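Long-range contacts in agmatinase (Deinococcus radiodurans, PDB 1WOH), which probably hydrolyses agmatine to putrescine and urea, as a manganese-dependent member of the arginase (ureohydrolase) family: residues V36-A41 against G118-V123; V113-G118 against V268-V273. All blocks are in the same frame, centred on the assembly; numbering follows the deposited sequence.

Contact 1 of 2, residues V36-A41 against G118-V123; sequences VPFDIA and GGDHSV
The loops that leave the C-terminal ends of strands 31-36 and 114-118 meet here, Phe38 and Ala41 on one side and Asp120 on the other, beside the site for two manganese ions of the arginase fold, not occupied in this chain. Two hydrogen bonds join them. Asp120 N gives a fairly straight bond to Phe38 O (2.7 Å), and Ala41 N reaches Asp120 OD2 (3.0 Å) on the syn side but 32° out of the carboxylate plane. A chi1 of 66° sets Asp120 CG between its own backbone N and carbonyl carbon, which brings OD2 toward 36-41 and OD1 back over its own loop. There OD1 accepts from Ser122 OG through its syn lone pair and from Ser122 N, closing an Asx turn. The group is thus gripped by three donors and its rotation is fixed. The Phe38 ring passes the carboxylate at a slant, the two planes 73° apart, and CE2 lies 3.4 Å from Ser122 OG. Ala41 CB packs on the same hydroxyl, 3.5 Å from Ser122 OG. Nearer the strand ends, Val36 CG1 meets Val123 CG1 at 3.5 Å, tight for two methyls. Gly119, after a cis peptide, has positive phi, and Val36 O, 3.2 Å from its CA, takes up the place of a CB. Asp39 points its carboxylate away, to a salt bridge with Arg49. His121, a manganese ligand seen in another structure of this protein, turns away from 36-41; the Asx turn thus lies within a ligand-bearing loop at the strand ends, the usual place for an active site in a parallel alpha/beta fold.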
loop_
_atom_site.group_PDB
_atom_site.type_symbol
_atom_site.label_atom_id
_atom_site.label_comp_id
_atom_site.label_asym_id
_atom_site.label_seq_id
_atom_site.Cartn_x
_atom_site.Cartn_y
_atom_site.Cartn_z
ATOM N N VAL A 36 -22.011 11.903 6.883
ATOM C CA VAL A 36 -22.467 12.234 5.539
ATOM C C VAL A 36 -21.408 11.701 4.570
ATOM O O VAL A 36 -20.532 12.446 4.121
ATOM C CB VAL A 36 -22.604 13.760 5.359
ATOM C CG1 VAL A 36 -23.268 14.061 4.019
ATOM C CG2 VAL A 36 -23.413 14.359 6.516
ATOM N N PRO A 37 -21.482 10.396 4.236
ATOM C CA PRO A 37 -20.553 9.700 3.334
ATOM C C PRO A 37 -20.780 10.046 1.870
ATOM O O PRO A 37 -21.109 9.186 1.055
ATOM C CB PRO A 37 -20.815 8.228 3.652
ATOM C CG PRO A 37 -22.283 8.216 3.911
ATOM C CD PRO A 37 -22.508 9.465 4.748
ATOM N N PHE A 38 -20.573 11.320 1.559
ATOM C CA PHE A 38 -20.784 11.864 0.221
ATOM C C PHE A 38 -19.485 12.470 -0.296
ATOM O O PHE A 38 -18.955 13.393 0.316
ATOM C CB PHE A 38 -21.866 12.947 0.324
ATOM C CG PHE A 38 -22.222 13.603 -0.978
ATOM C CD1 PHE A 38 -23.328 13.175 -1.701
ATOM C CD2 PHE A 38 -21.483 14.683 -1.456
ATOM C CE1 PHE A 38 -23.702 13.818 -2.884
ATOM C CE2 PHE A 38 -21.846 15.339 -2.640
ATOM C CZ PHE A 38 -22.963 14.901 -3.353
ATOM N N ASP A 39 -18.975 11.966 -1.419
ATOM C CA ASP A 39 -17.746 12.515 -1.978
ATOM C C ASP A 39 -17.770 12.703 -3.493
ATOM O O ASP A 39 -16.723 12.925 -4.109
ATOM C CB ASP A 39 -16.520 11.661 -1.577
ATOM C CG ASP A 39 -16.506 10.274 -2.221
ATOM O OD1 ASP A 39 -17.340 9.989 -3.108
ATOM O OD2 ASP A 39 -15.633 9.459 -1.836
ATOM N N ILE A 40 -18.956 12.669 -4.101
ATOM C CA ILE A 40 -19.014 12.822 -5.551
ATOM C C ILE A 40 -18.907 14.258 -6.072
ATOM O O ILE A 40 -18.920 14.483 -7.290
ATOM C CB ILE A 40 -20.288 12.167 -6.133
ATOM C CG1 ILE A 40 -21.538 12.755 -5.476
ATOM C CG2 ILE A 40 -20.233 10.660 -5.921
ATOM C CD1 ILE A 40 -22.829 12.270 -6.112
ATOM N N ALA A 41 -18.779 15.228 -5.171
ATOM C CA ALA A 41 -18.668 16.619 -5.591
ATOM C C ALA A 41 -17.230 17.136 -5.639
ATOM O O ALA A 41 -16.989 18.251 -6.096
ATOM C CB ALA A 41 -19.518 17.518 -4.675
ATOM N N GLY A 118 -17.887 14.440 7.424
ATOM C CA GLY A 118 -17.963 14.346 5.974
ATOM C C GLY A 118 -17.108 13.178 5.506
ATOM O O GLY A 118 -16.475 12.531 6.340
ATOM N N GLY A 119 -17.052 12.901 4.199
ATOM C CA GLY A 119 -17.764 13.673 3.192
ATOM C C GLY A 119 -16.916 14.792 2.615
ATOM O O GLY A 119 -16.097 15.363 3.334
ATOM N N ASP A 120 -17.085 15.107 1.329
ATOM C CA ASP A 120 -16.306 16.192 0.748
ATOM C C ASP A 120 -16.885 17.488 1.291
ATOM O O ASP A 120 -17.944 17.482 1.908
ATOM C CB ASP A 120 -16.314 16.158 -0.795
ATOM C CG ASP A 120 -17.682 16.424 -1.401
ATOM O OD1 ASP A 120 -18.322 17.441 -1.044
ATOM O OD2 ASP A 120 -18.103 15.615 -2.259
ATOM N N HIS A 121 -16.200 18.601 1.074
ATOM C CA HIS A 121 -16.676 19.858 1.638
ATOM C C HIS A 121 -18.049 20.350 1.188
ATOM O O HIS A 121 -18.674 21.173 1.868
ATOM C CB HIS A 121 -15.638 20.962 1.428
ATOM C CG HIS A 121 -15.585 21.941 2.558
ATOM N ND1 HIS A 121 -14.464 22.687 2.852
ATOM C CD2 HIS A 121 -16.505 22.254 3.503
ATOM C CE1 HIS A 121 -14.693 23.414 3.933
ATOM N NE2 HIS A 121 -15.923 23.169 4.349
ATOM N N SER A 122 -18.538 19.848 0.062
ATOM C CA SER A 122 -19.839 20.293 -0.411
ATOM C C SER A 122 -20.941 19.996 0.606
ATOM O O SER A 122 -21.994 20.633 0.579
ATOM C CB SER A 122 -20.189 19.632 -1.748
ATOM O OG SER A 122 -20.787 18.360 -1.554
ATOM N N VAL A 123 -20.707 19.046 1.509
ATOM C CA VAL A 123 -21.729 18.712 2.498
ATOM C C VAL A 123 -22.004 19.850 3.490
ATOM O O VAL A 123 -23.062 19.876 4.126
ATOM C CB VAL A 123 -21.368 17.425 3.288
ATOM C CG1 VAL A 123 -21.157 16.263 2.321
ATOM C CG2 VAL A 123 -20.136 17.660 4.147
#

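Contact 2 of 2, residues V113-G118 against V268-V273; sequences VPVFLG and VGLDLV
Val115 and Leu270 lie side by side on one face of the sheet and point the same way, Val115 CG1 4.1 Å from Leu270 CD2. Leu270 CG is anti to its backbone N (chi1 170°), as is Val115 CG1; both side chains reach helix 284-302, Val115 at Val293 and Leu270 at Thr296. Leu117 and Leu272 continue the row more loosely. On the other face Phe116 and Asp271 are neighbours: their CB atoms are 3.8 Å apart, and Asp271 CB sits at the edge of the Phe116 ring, near its plane. The carboxylate then leads away, to the hydroxyls of Tyr225, Ser227 and Ser124, which satisfy its buried oxygens. The backbones are neighbouring parallel strands, 114-118 and 266-273, in the central sheet of the alpha/beta arginase fold, the segment axes 16° apart. Leu270 N bonds to Pro114 O, Phe116 N to Leu270 O (2.8 Å, nearly linear at 175°), Leu272 N to Phe116 O and Gly118 N to Leu272 O (2.8 Å). At the start of the pair the Pro114 ring closes on the other strand, CD 3.1 Å from Val268 O. At the end, a water donates to Leu272 O at 3.0 Å, and weakly to Gly118 O.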
loop_
_atom_site.group_PDB
_atom_site.type_symbol
_atom_site.label_atom_id
_atom_site.label_comp_id
_atom_site.label_asym_id
_atom_site.label_seq_id
_atom_site.Cartn_x
_atom_site.Cartn_y
_atom_site.Cartn_z
ATOM N N VAL A 113 -24.516 20.117 20.929
ATOM C CA VAL A 113 -23.530 20.334 19.882
ATOM C C VAL A 113 -23.488 19.160 18.920
ATOM O O VAL A 113 -23.086 18.053 19.284
ATOM C CB VAL A 113 -22.114 20.525 20.454
ATOM C CG1 VAL A 113 -21.146 20.860 19.318
ATOM C CG2 VAL A 113 -22.112 21.629 21.507
ATOM N N PRO A 114 -23.931 19.379 17.675
ATOM C CA PRO A 114 -23.905 18.286 16.703
ATOM C C PRO A 114 -22.542 18.253 16.018
ATOM O O PRO A 114 -21.949 19.298 15.759
ATOM C CB PRO A 114 -25.023 18.660 15.743
ATOM C CG PRO A 114 -24.925 20.158 15.722
ATOM C CD PRO A 114 -24.741 20.507 17.179
ATOM N N VAL A 115 -22.046 17.050 15.755
ATOM C CA VAL A 115 -20.768 16.861 15.077
ATOM C C VAL A 115 -21.047 16.138 13.771
ATOM O O VAL A 115 -21.561 15.015 13.766
ATOM C CB VAL A 115 -19.808 16.029 15.932
ATOM C CG1 VAL A 115 -18.536 15.738 15.154
ATOM C CG2 VAL A 115 -19.490 16.788 17.215
ATOM N N PHE A 116 -20.711 16.797 12.666
ATOM C CA PHE A 116 -20.946 16.251 11.334
ATOM C C PHE A 116 -19.661 15.747 10.704
ATOM O O PHE A 116 -18.706 16.501 10.542
ATOM C CB PHE A 116 -21.564 17.330 10.442
ATOM C CG PHE A 116 -22.833 17.914 10.998
ATOM C CD1 PHE A 116 -22.922 19.273 11.285
ATOM C CD2 PHE A 116 -23.929 17.099 11.261
ATOM C CE1 PHE A 116 -24.085 19.808 11.828
ATOM C CE2 PHE A 116 -25.092 17.628 11.804
ATOM C CZ PHE A 116 -25.168 18.984 12.088
ATOM N N LEU A 117 -19.666 14.477 10.318
ATOM C CA LEU A 117 -18.501 13.851 9.709
ATOM C C LEU A 117 -18.679 13.699 8.195
ATOM O O LEU A 117 -19.523 12.929 7.742
ATOM C CB LEU A 117 -18.278 12.470 10.343
ATOM C CG LEU A 117 -18.310 12.448 11.878
ATOM C CD1 LEU A 117 -18.246 11.019 12.380
ATOM C CD2 LEU A 117 -17.151 13.257 12.430
ATOM N N GLY A 118 -17.887 14.440 7.424
ATOM C CA GLY A 118 -17.963 14.346 5.974
ATOM C C GLY A 118 -17.108 13.178 5.506
ATOM O O GLY A 118 -16.475 12.531 6.340
ATOM N N VAL A 268 -22.384 26.235 18.004
ATOM C CA VAL A 268 -23.629 25.571 17.628
ATOM C C VAL A 268 -23.464 24.271 16.842
ATOM O O VAL A 268 -24.428 23.522 16.653
ATOM C CB VAL A 268 -24.520 26.535 16.808
ATOM C CG1 VAL A 268 -24.746 27.818 17.595
ATOM C CG2 VAL A 268 -23.855 26.860 15.471
ATOM N N GLY A 269 -22.248 23.999 16.389
ATOM C CA GLY A 269 -22.007 22.783 15.641
ATOM C C GLY A 269 -20.617 22.755 15.040
ATOM O O GLY A 269 -19.894 23.751 15.064
ATOM N N LEU A 270 -20.244 21.602 14.498
ATOM C CA LEU A 270 -18.933 21.441 13.882
ATOM C C LEU A 270 -18.963 20.360 12.820
ATOM O O LEU A 270 -19.625 19.336 12.996
ATOM C CB LEU A 270 -17.897 21.063 14.950
ATOM C CG LEU A 270 -16.509 20.612 14.472
ATOM C CD1 LEU A 270 -15.470 20.901 15.539
ATOM C CD2 LEU A 270 -16.537 19.121 14.127
ATOM N N ASP A 271 -18.279 20.596 11.702
ATOM C CA ASP A 271 -18.183 19.561 10.688
ATOM C C ASP A 271 -16.708 19.293 10.442
ATOM O O ASP A 271 -15.863 20.172 10.624
ATOM C CB ASP A 271 -18.961 19.894 9.383
ATOM C CG ASP A 271 -18.358 21.033 8.557
ATOM O OD1 ASP A 271 -17.120 21.183 8.485
ATOM O OD2 ASP A 271 -19.155 21.769 7.924
ATOM N N LEU A 272 -16.400 18.048 10.101
ATOM C CA LEU A 272 -15.031 17.609 9.844
ATOM C C LEU A 272 -15.120 17.009 8.454
ATOM O O LEU A 272 -15.716 15.942 8.274
ATOM C CB LEU A 272 -14.636 16.549 10.879
ATOM C CG LEU A 272 -13.168 16.106 10.977
ATOM C CD1 LEU A 272 -12.759 15.348 9.723
ATOM C CD2 LEU A 272 -12.283 17.323 11.174
ATOM N N VAL A 273 -14.535 17.696 7.476
ATOM C CA VAL A 273 -14.631 17.263 6.085
ATOM C C VAL A 273 -13.332 17.050 5.305
ATOM O O VAL A 273 -12.252 17.449 5.733
ATOM C CB VAL A 273 -15.492 18.271 5.273
ATOM C CG1 VAL A 273 -16.862 18.439 5.921
ATOM C CG2 VAL A 273 -14.789 19.622 5.198
HETATM O O HOH W 1 -13.934 14.056 6.672
#

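Gly118 belongs to both contacts: contact 2 pairs its strand with 268-273, and contact 1 takes up the loop that follows. The centres are 13 Å apart, and strand 31-36 flanks 114-118 on the side away from 268-273, with a probable hydrogen bond from Val36 N to Leu117 O (2.8 Å). Val273, at the end of contact 2, packs against the loop of contact 1: its CG2 is 3.6 Å from His121 CD2, and its CG1 3.8 Å from Val123 CG2. The Val273 side chain also comes within about 4 Å of that of Asp229, which binds manganese in another structure of this protein. The C-terminal strand ends of contact 2 and the loop of contact 1 therefore meet beside the metal site.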